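Local coordinates for protein phenolpthiocerol synthesis type-I polyketide synthase ppsA (Mycobacterium bovis, PDB 7AKC) that probably selects and transfers extender acyl units, through its acyltransferase domain, in the biosynthesis of the lipid core of phthiocerols and phenolphthiocerols, at residues 22-27 and 105-110; 92-97 and 289-294; 242-247 and 268-273. One frame throughout, in Å; residues are numbered along the deposited sequence.

Contact 1: residues 22-27 and 105-110; sequences GTVFVY and PDLVIG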
loop_
_atom_site.group_PDB
_atom_site.type_symbol
_atom_site.label_atom_id
_atom_site.label_comp_id
_atom_site.label_asym_id
_atom_site.label_seq_id
_atom_site.Cartn_x
_atom_site.Cartn_y
_atom_site.Cartn_z
ATOM N N GLY A 22 19.459 0.346 -10.866
ATOM C CA GLY A 22 18.649 0.738 -9.716
ATOM C C GLY A 22 17.626 -0.311 -9.305
ATOM O O GLY A 22 16.904 -0.832 -10.160
ATOM N N THR A 23 17.541 -0.615 -7.980
ATOM C CA THR A 23 16.659 -1.638 -7.407
ATOM C C THR A 23 15.709 -1.087 -6.358
ATOM O O THR A 23 16.130 -0.496 -5.369
ATOM C CB THR A 23 17.489 -2.767 -6.804
ATOM O OG1 THR A 23 18.300 -3.298 -7.836
ATOM C CG2 THR A 23 16.619 -3.882 -6.214
ATOM N N VAL A 24 14.426 -1.310 -6.560
ATOM C CA VAL A 24 13.391 -0.838 -5.638
ATOM C C VAL A 24 12.765 -2.008 -4.953
ATOM O O VAL A 24 12.390 -2.963 -5.625
ATOM C CB VAL A 24 12.286 -0.056 -6.361
ATOM C CG1 VAL A 24 11.327 0.577 -5.357
ATOM C CG2 VAL A 24 12.874 1.003 -7.294
ATOM N N PHE A 25 12.568 -1.916 -3.637
ATOM C CA PHE A 25 11.857 -2.971 -2.911
ATOM C C PHE A 25 10.480 -2.429 -2.648
ATOM O O PHE A 25 10.344 -1.321 -2.144
ATOM C CB PHE A 25 12.568 -3.341 -1.601
ATOM C CG PHE A 25 13.749 -4.293 -1.753
ATOM C CD1 PHE A 25 14.385 -4.459 -2.975
ATOM C CD2 PHE A 25 14.206 -5.044 -0.674
ATOM C CE1 PHE A 25 15.482 -5.318 -3.101
ATOM C CE2 PHE A 25 15.279 -5.930 -0.815
ATOM C CZ PHE A 25 15.917 -6.064 -2.023
ATOM N N VAL A 26 9.452 -3.199 -3.008
ATOM C CA VAL A 26 8.066 -2.796 -2.864
ATOM C C VAL A 26 7.388 -3.637 -1.779
ATOM O O VAL A 26 7.435 -4.859 -1.842
ATOM C CB VAL A 26 7.305 -2.862 -4.203
ATOM C CG1 VAL A 26 5.859 -2.410 -4.006
ATOM C CG2 VAL A 26 7.998 -2.008 -5.288
ATOM N N TYR A 27 6.779 -2.972 -0.787
ATOM C CA TYR A 27 6.129 -3.637 0.332
ATOM C C TYR A 27 4.637 -3.489 0.210
ATOM O O TYR A 27 4.136 -2.372 0.298
ATOM C CB TYR A 27 6.639 -3.050 1.654
ATOM C CG TYR A 27 8.112 -3.336 1.817
ATOM C CD1 TYR A 27 8.548 -4.523 2.389
ATOM C CD2 TYR A 27 9.068 -2.478 1.285
ATOM C CE1 TYR A 27 9.905 -4.817 2.495
ATOM C CE2 TYR A 27 10.428 -2.796 1.316
ATOM C CZ TYR A 27 10.844 -3.957 1.944
ATOM O OH TYR A 27 12.177 -4.255 2.023
ATOM N N PRO A 105 18.133 -2.781 -1.666
ATOM C CA PRO A 105 17.366 -1.692 -2.291
ATOM C C PRO A 105 18.051 -0.344 -2.250
ATOM O O PRO A 105 18.656 0.046 -1.255
ATOM C CB PRO A 105 16.078 -1.648 -1.468
ATOM C CG PRO A 105 16.470 -2.121 -0.132
ATOM C CD PRO A 105 17.635 -3.087 -0.310
ATOM N N ASP A 106 17.990 0.352 -3.363
ATOM C CA ASP A 106 18.429 1.735 -3.450
ATOM C C ASP A 106 17.256 2.683 -3.088
ATOM O O ASP A 106 17.473 3.868 -2.835
ATOM C CB ASP A 106 18.912 2.018 -4.867
ATOM C CG ASP A 106 20.042 1.085 -5.264
ATOM O OD1 ASP A 106 21.140 1.190 -4.657
ATOM O OD2 ASP A 106 19.825 0.232 -6.162
ATOM N N LEU A 107 16.026 2.151 -3.055
ATOM C CA LEU A 107 14.813 2.894 -2.814
ATOM C C LEU A 107 13.733 1.905 -2.386
ATOM O O LEU A 107 13.746 0.730 -2.781
ATOM C CB LEU A 107 14.381 3.553 -4.127
ATOM C CG LEU A 107 13.246 4.547 -4.029
ATOM C CD1 LEU A 107 13.774 5.955 -3.914
ATOM C CD2 LEU A 107 12.337 4.450 -5.247
ATOM N N VAL A 108 12.847 2.360 -1.519
ATOM C CA VAL A 108 11.716 1.526 -1.106
ATOM C C VAL A 108 10.395 2.235 -1.370
ATOM O O VAL A 108 10.317 3.457 -1.309
ATOM C CB VAL A 108 11.842 1.010 0.353
ATOM C CG1 VAL A 108 13.108 0.178 0.544
ATOM C CG2 VAL A 108 11.781 2.151 1.346
ATOM N N ILE A 109 9.329 1.451 -1.653
ATOM C CA ILE A 109 7.985 1.973 -1.831
ATOM C C ILE A 109 7.074 1.045 -1.075
ATOM O O ILE A 109 7.110 -0.159 -1.267
ATOM C CB ILE A 109 7.584 2.067 -3.322
ATOM C CG1 ILE A 109 8.489 3.089 -4.069
ATOM C CG2 ILE A 109 6.125 2.442 -3.442
ATOM C CD1 ILE A 109 8.273 3.170 -5.584
ATOM N N GLY A 110 6.294 1.604 -0.181
ATOM C CA GLY A 110 5.330 0.838 0.600
ATOM C C GLY A 110 3.940 1.187 0.104
ATOM O O GLY A 110 3.600 2.360 -0.016
#
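Phe25 and Tyr27 of strand 23-27 run beside Val108 and Gly110 of strand 107-110 in parallel register, the two short axes 4.7 Å apart at closest approach and inclined by 18°. The ladder is that of a parallel sheet: Leu107 O accepts from Phe25 N, Phe25 O from Ile109 N, and Ile109 O from Tyr27 N, all at 2.9 to 3.0 Å. At the start of the ladder a side chain takes over from the backbone. Asp106 OD2 accepts Thr23 N at 3.0 Å through its anti lone pair, while Asp106 N returns a bond to Thr23 O. On one face of the sheet, chi1 of Phe25 (-81°) puts CG beside the backbone N, where it meets Pro105 CB. The proline lies over one face of the phenyl ring. Its CB, offset toward the rim, is 3.8 Å from the Phe25 centroid in a CH-pi contact, and Pro105 CD lies against Phe25 CE2 and CZ.

The connection between these strands passes through helix 79-100, a beta-alpha-beta crossover within the parallel core of the acyltransferase domain, where strand 287-290 flanks strand 23-27 on its other edge. Gly110 ends strand 107-110 and opens a GxSxG sequence consistent with the nucleophile elbow of this family.

Also on the Phe25 face, Tyr27 turns its ring edge to Val108, CE2 standing 4.1 Å from CG1. Tyr27 OH lies in the Phe25 ring plane, at its edge, and is hydrogen-bonded to Thr95. On the other face the two strands contribute aliphatic side chains: Val24 CG1 touches Ile109 CG1 at 4.0 Å and also meets Leu107 CD2. Helix 270-278 packs there, with Ile274 and Ala277 on Ile109 and Phe270 against Val26.

Contact 2: residues 92-97 and 289-294; sequences LALTEL and IEISAH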
loop_
_atom_site.group_PDB
_atom_site.type_symbol
_atom_site.label_atom_id
_atom_site.label_comp_id
_atom_site.label_asym_id
_atom_site.label_seq_id
_atom_site.Cartn_x
_atom_site.Cartn_y
_atom_site.Cartn_z
ATOM N N LEU A 92 10.291 -8.006 6.736
ATOM C CA LEU A 92 11.592 -7.675 7.306
ATOM C C LEU A 92 12.588 -8.829 7.183
ATOM O O LEU A 92 13.767 -8.578 6.919
ATOM C CB LEU A 92 11.458 -7.242 8.777
ATOM C CG LEU A 92 10.651 -5.965 9.045
ATOM C CD1 LEU A 92 10.682 -5.622 10.519
ATOM C CD2 LEU A 92 11.164 -4.774 8.205
ATOM N N ALA A 93 12.120 -10.081 7.330
ATOM C CA ALA A 93 13.025 -11.226 7.214
ATOM C C ALA A 93 13.373 -11.556 5.757
ATOM O O ALA A 93 14.521 -11.945 5.481
ATOM C CB ALA A 93 12.480 -12.449 7.951
ATOM N N LEU A 94 12.413 -11.387 4.829
ATOM C CA LEU A 94 12.679 -11.625 3.410
ATOM C C LEU A 94 13.627 -10.550 2.886
ATOM O O LEU A 94 14.524 -10.878 2.114
ATOM C CB LEU A 94 11.410 -11.641 2.551
ATOM C CG LEU A 94 10.496 -12.854 2.664
ATOM C CD1 LEU A 94 9.176 -12.601 1.921
ATOM C CD2 LEU A 94 11.169 -14.113 2.181
ATOM N N THR A 95 13.485 -9.287 3.355
ATOM C CA THR A 95 14.376 -8.191 2.979
ATOM C C THR A 95 15.831 -8.532 3.341
ATOM O O THR A 95 16.720 -8.289 2.531
ATOM C CB THR A 95 13.973 -6.889 3.673
ATOM O OG1 THR A 95 12.640 -6.555 3.299
ATOM C CG2 THR A 95 14.903 -5.724 3.320
ATOM N N GLU A 96 16.071 -9.110 4.536
ATOM C CA GLU A 96 17.441 -9.463 4.932
ATOM C C GLU A 96 17.982 -10.684 4.169
ATOM O O GLU A 96 19.194 -10.783 3.953
ATOM C CB GLU A 96 17.566 -9.626 6.455
ATOM C CG GLU A 96 17.751 -8.290 7.159
ATOM C CD GLU A 96 17.561 -8.315 8.662
ATOM O OE1 GLU A 96 18.356 -8.989 9.358
ATOM O OE2 GLU A 96 16.621 -7.643 9.146
ATOM N N LEU A 97 17.085 -11.585 3.726
ATOM C CA LEU A 97 17.459 -12.734 2.913
ATOM C C LEU A 97 17.973 -12.244 1.564
ATOM O O LEU A 97 18.982 -12.758 1.095
ATOM C CB LEU A 97 16.274 -13.689 2.708
ATOM C CG LEU A 97 16.550 -14.908 1.819
ATOM C CD1 LEU A 97 17.689 -15.755 2.355
ATOM C CD2 LEU A 97 15.296 -15.727 1.619
ATOM N N ILE A 289 11.231 -5.127 -7.011
ATOM C CA ILE A 289 11.087 -6.399 -6.351
ATOM C C ILE A 289 10.047 -6.273 -5.277
ATOM O O ILE A 289 10.240 -5.525 -4.333
ATOM C CB ILE A 289 12.433 -6.901 -5.774
ATOM C CG1 ILE A 289 13.550 -6.857 -6.840
ATOM C CG2 ILE A 289 12.266 -8.302 -5.173
ATOM C CD1 ILE A 289 14.966 -7.292 -6.334
ATOM N N GLU A 290 8.959 -7.002 -5.410
ATOM C CA GLU A 290 7.912 -7.024 -4.391
ATOM C C GLU A 290 8.409 -7.971 -3.300
ATOM O O GLU A 290 8.772 -9.103 -3.608
ATOM C CB GLU A 290 6.615 -7.560 -4.995
ATOM C CG GLU A 290 5.498 -7.635 -3.964
ATOM C CD GLU A 290 4.164 -8.103 -4.506
ATOM O OE1 GLU A 290 3.866 -7.817 -5.685
ATOM O OE2 GLU A 290 3.420 -8.779 -3.756
ATOM N N ILE A 291 8.483 -7.507 -2.049
ATOM C CA ILE A 291 8.968 -8.327 -0.939
ATOM C C ILE A 291 7.777 -8.955 -0.261
ATOM O O ILE A 291 7.231 -8.387 0.691
ATOM C CB ILE A 291 9.850 -7.509 0.041
ATOM C CG1 ILE A 291 10.895 -6.644 -0.722
ATOM C CG2 ILE A 291 10.530 -8.422 1.048
ATOM C CD1 ILE A 291 11.831 -7.447 -1.625
ATOM N N SER A 292 7.315 -10.090 -0.790
ATOM C CA SER A 292 6.115 -10.735 -0.268
ATOM C C SER A 292 6.156 -12.259 -0.433
ATOM O O SER A 292 6.985 -12.778 -1.173
ATOM C CB SER A 292 4.895 -10.203 -1.009
ATOM O OG SER A 292 4.958 -10.608 -2.366
ATOM N N ALA A 293 5.199 -12.955 0.183
ATOM C CA ALA A 293 5.075 -14.408 0.074
ATOM C C ALA A 293 4.419 -14.845 -1.261
ATOM O O ALA A 293 4.448 -16.029 -1.569
ATOM C CB ALA A 293 4.278 -14.951 1.255
ATOM N N HIS A 294 3.847 -13.894 -2.056
ATOM C CA HIS A 294 3.167 -14.140 -3.338
ATOM C C HIS A 294 2.993 -12.811 -4.099
ATOM O O HIS A 294 2.472 -11.843 -3.542
ATOM C CB HIS A 294 1.797 -14.820 -3.120
ATOM C CG HIS A 294 1.120 -15.216 -4.397
ATOM N ND1 HIS A 294 1.411 -16.415 -5.025
ATOM C CD2 HIS A 294 0.216 -14.541 -5.145
ATOM C CE1 HIS A 294 0.667 -16.436 -6.120
ATOM N NE2 HIS A 294 -0.068 -15.331 -6.234
#
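Leu94 and Thr95 of helix 79-100 pack against Ile291, just beyond the C-terminal end of strand 287-290, so the crossover helix here meets the chain as it leaves the central parallel sheet. Ile291 CG2 carries most of the meeting: it lies 3.7 Å from Leu94 CB and 3.6 Å from Thr95 OG1, touching two consecutive helix residues. The side chains of Thr95 and Ile291 cross at about a right angle. Leu94 CD1, anti to CA (chi2 171°), comes to 3.8 Å from Ser292 O.

On the side away from the helix, Ser292 OG donates to Glu290 OE2 at 2.8 Å, approaching from above the carboxylate plane. Glu290 OE2 also accepts from Leu296 N, and OE1 from Leu297 N, so both oxygens of this buried carboxylate have hydrogen-bond partners. Thr95 OG1 is hydrogen-bonded to Gln91 O, one turn back in its own helix.

The contact is van der Waals packing, partly of carbon against the polar atoms Thr95 OG1 and Ser292 O; the buried threonine hydroxyl has its hydrogen bonds elsewhere.

Contact 3: residues 242-247 and 268-273; sequences ISTTYA and VHFQQA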
loop_
_atom_site.group_PDB
_atom_site.type_symbol
_atom_site.label_atom_id
_atom_site.label_comp_id
_atom_site.label_asym_id
_atom_site.label_seq_id
_atom_site.Cartn_x
_atom_site.Cartn_y
_atom_site.Cartn_z
ATOM N N ILE A 242 9.887 6.618 -1.394
ATOM C CA ILE A 242 8.814 7.394 -1.972
ATOM C C ILE A 242 7.558 6.974 -1.237
ATOM O O ILE A 242 7.187 5.785 -1.239
ATOM C CB ILE A 242 8.639 7.258 -3.493
ATOM C CG1 ILE A 242 9.981 7.536 -4.213
ATOM C CG2 ILE A 242 7.504 8.180 -3.969
ATOM C CD1 ILE A 242 9.915 7.375 -5.674
ATOM N N SER A 243 6.948 7.912 -0.511
ATOM C CA SER A 243 5.694 7.605 0.189
ATOM C C SER A 243 4.543 7.524 -0.808
ATOM O O SER A 243 4.507 8.259 -1.785
ATOM C CB SER A 243 5.389 8.720 1.183
ATOM O OG SER A 243 4.179 8.491 1.884
ATOM N N THR A 244 3.576 6.668 -0.527
ATOM C CA THR A 244 2.350 6.586 -1.307
ATOM C C THR A 244 1.201 7.317 -0.568
ATOM O O THR A 244 0.035 7.281 -1.019
ATOM C CB THR A 244 1.985 5.108 -1.539
ATOM O OG1 THR A 244 1.840 4.406 -0.276
ATOM C CG2 THR A 244 2.999 4.389 -2.485
ATOM N N THR A 245 1.493 7.995 0.531
ATOM C CA THR A 245 0.501 8.674 1.332
ATOM C C THR A 245 -0.076 9.957 0.739
ATOM O O THR A 245 -1.302 10.212 0.881
ATOM C CB THR A 245 1.080 8.941 2.725
ATOM O OG1 THR A 245 1.322 7.667 3.352
ATOM C CG2 THR A 245 0.142 9.786 3.603
ATOM N N TYR A 246 0.795 10.747 0.113
ATOM C CA TYR A 246 0.399 12.083 -0.381
ATOM C C TYR A 246 0.367 12.180 -1.906
ATOM O O TYR A 246 1.185 11.564 -2.582
ATOM C CB TYR A 246 1.367 13.132 0.173
ATOM C CG TYR A 246 1.608 13.041 1.654
ATOM C CD1 TYR A 246 0.736 13.636 2.549
ATOM C CD2 TYR A 246 2.704 12.367 2.162
ATOM C CE1 TYR A 246 0.945 13.561 3.912
ATOM C CE2 TYR A 246 2.923 12.279 3.523
ATOM C CZ TYR A 246 2.041 12.878 4.402
ATOM O OH TYR A 246 2.243 12.803 5.746
ATOM N N ALA A 247 -0.570 12.982 -2.407
ATOM C CA ALA A 247 -0.640 13.224 -3.851
ATOM C C ALA A 247 0.617 13.972 -4.314
ATOM O O ALA A 247 1.038 13.797 -5.446
ATOM C CB ALA A 247 -1.884 14.056 -4.202
ATOM N N VAL A 268 -4.066 5.523 -1.599
ATOM C CA VAL A 268 -2.689 4.988 -1.754
ATOM C C VAL A 268 -2.209 5.392 -3.156
ATOM O O VAL A 268 -2.765 4.902 -4.163
ATOM C CB VAL A 268 -2.707 3.462 -1.648
ATOM C CG1 VAL A 268 -1.299 2.904 -1.908
ATOM C CG2 VAL A 268 -3.264 3.000 -0.294
ATOM N N HIS A 269 -1.236 6.308 -3.225
ATOM C CA HIS A 269 -0.741 6.865 -4.496
ATOM C C HIS A 269 0.325 5.959 -5.093
ATOM O O HIS A 269 1.480 6.346 -5.240
ATOM C CB HIS A 269 -0.259 8.341 -4.269
ATOM C CG HIS A 269 -1.352 9.234 -3.753
ATOM N ND1 HIS A 269 -1.664 9.317 -2.398
ATOM C CD2 HIS A 269 -2.272 9.953 -4.454
ATOM C CE1 HIS A 269 -2.717 10.128 -2.314
ATOM N NE2 HIS A 269 -3.093 10.565 -3.521
ATOM N N PHE A 270 -0.037 4.691 -5.330
ATOM C CA PHE A 270 0.919 3.671 -5.766
ATOM C C PHE A 270 1.412 3.901 -7.158
ATOM O O PHE A 270 2.631 3.955 -7.393
ATOM C CB PHE A 270 0.269 2.282 -5.627
ATOM C CG PHE A 270 1.232 1.158 -5.921
ATOM C CD1 PHE A 270 2.332 0.927 -5.098
ATOM C CD2 PHE A 270 1.048 0.338 -7.018
ATOM C CE1 PHE A 270 3.219 -0.102 -5.364
ATOM C CE2 PHE A 270 1.978 -0.651 -7.329
ATOM C CZ PHE A 270 3.058 -0.880 -6.492
ATOM N N GLN A 271 0.468 4.076 -8.138
ATOM C CA GLN A 271 0.904 4.375 -9.503
ATOM C C GLN A 271 1.886 5.590 -9.568
ATOM O O GLN A 271 2.910 5.552 -10.239
ATOM C CB GLN A 271 -0.350 4.684 -10.318
ATOM C CG GLN A 271 -0.002 5.190 -11.718
ATOM C CD GLN A 271 -1.222 5.638 -12.463
ATOM O OE1 GLN A 271 -2.325 5.142 -12.262
ATOM N NE2 GLN A 271 -1.028 6.617 -13.344
ATOM N N GLN A 272 1.559 6.643 -8.836
ATOM C CA GLN A 272 2.350 7.868 -8.836
ATOM C C GLN A 272 3.731 7.619 -8.268
ATOM O O GLN A 272 4.696 8.145 -8.816
ATOM C CB GLN A 272 1.636 8.980 -8.026
ATOM C CG GLN A 272 0.251 9.417 -8.573
ATOM C CD GLN A 272 -0.912 8.567 -8.081
ATOM O OE1 GLN A 272 -0.761 7.490 -7.513
ATOM N NE2 GLN A 272 -2.113 9.081 -8.263
ATOM N N ALA A 273 3.848 6.820 -7.175
ATOM C CA ALA A 273 5.169 6.529 -6.613
ATOM C C ALA A 273 6.001 5.657 -7.568
ATOM O O ALA A 273 7.170 5.936 -7.800
ATOM C CB ALA A 273 5.025 5.836 -5.251
#
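His269 holds CG beside its backbone N (chi1 -59°), with the imidazole plane turned roughly perpendicular about CB-CG (chi2 84°), which brings ND1 to Thr244 O. That single oxygen is gripped twice. His269 N donates to it at 2.7 Å, nearly straight at 173°, in the carbonyl plane and on a lone pair; His269 ND1 donates to it at 3.0 Å from above that plane, with the oxygen close to the ring plane. The peptide joining Tyr246 and Ala247 passes over one face of the imidazole, Ala247 N above the centre and Tyr246 C nearer the rim, while the ring of Tyr175 also meets His269.

His269 occupies the N-cap position of helix 270-278, so the grip ties the start of that helix to the loop after strand 240-242. One turn on, Ala273 CB fits between Ile242 CG2 at 3.6 Å and Thr244 CG2 at 3.7 Å. Thr244 OG1 bonds to Gly110 O, and Glu115 gathers Ser243 OG, Thr244 N and Thr245 OG1. Ser243 OG also accepts Thr245 N in an ST turn.

With two N-H groups converging on it, the Thr244 carbonyl is probably polarised, and its bond to ND1, with the peptide over the ring face, probably helps hold the rotation of the His269 ring.

How the contacts relate
All three contacts are largely buried, but contact 1 opens to solvent at Asp106 and contact 3 at Ala247, while contact 2 has no exposed touching residue. Contact 1 is sheet core, built on a backbone ladder; contact 2 is a small packing seam between a helix and a strand exit; contact 3 joins a loop to a helix start through one carbonyl oxygen that accepts two N-H groups. Contacts 1 and 2 share the central sheet: Val26 N bonds Ile289 O at 2.8 Å, and Phe25 and Tyr27 pack on Ile291. Contact 3 meets contact 1 along strand 107-110, where Ile242 N probably bonds Val108 O at 3.2 Å. Contacts 2 and 3 do not touch, their nearest atoms being about 7 Å apart.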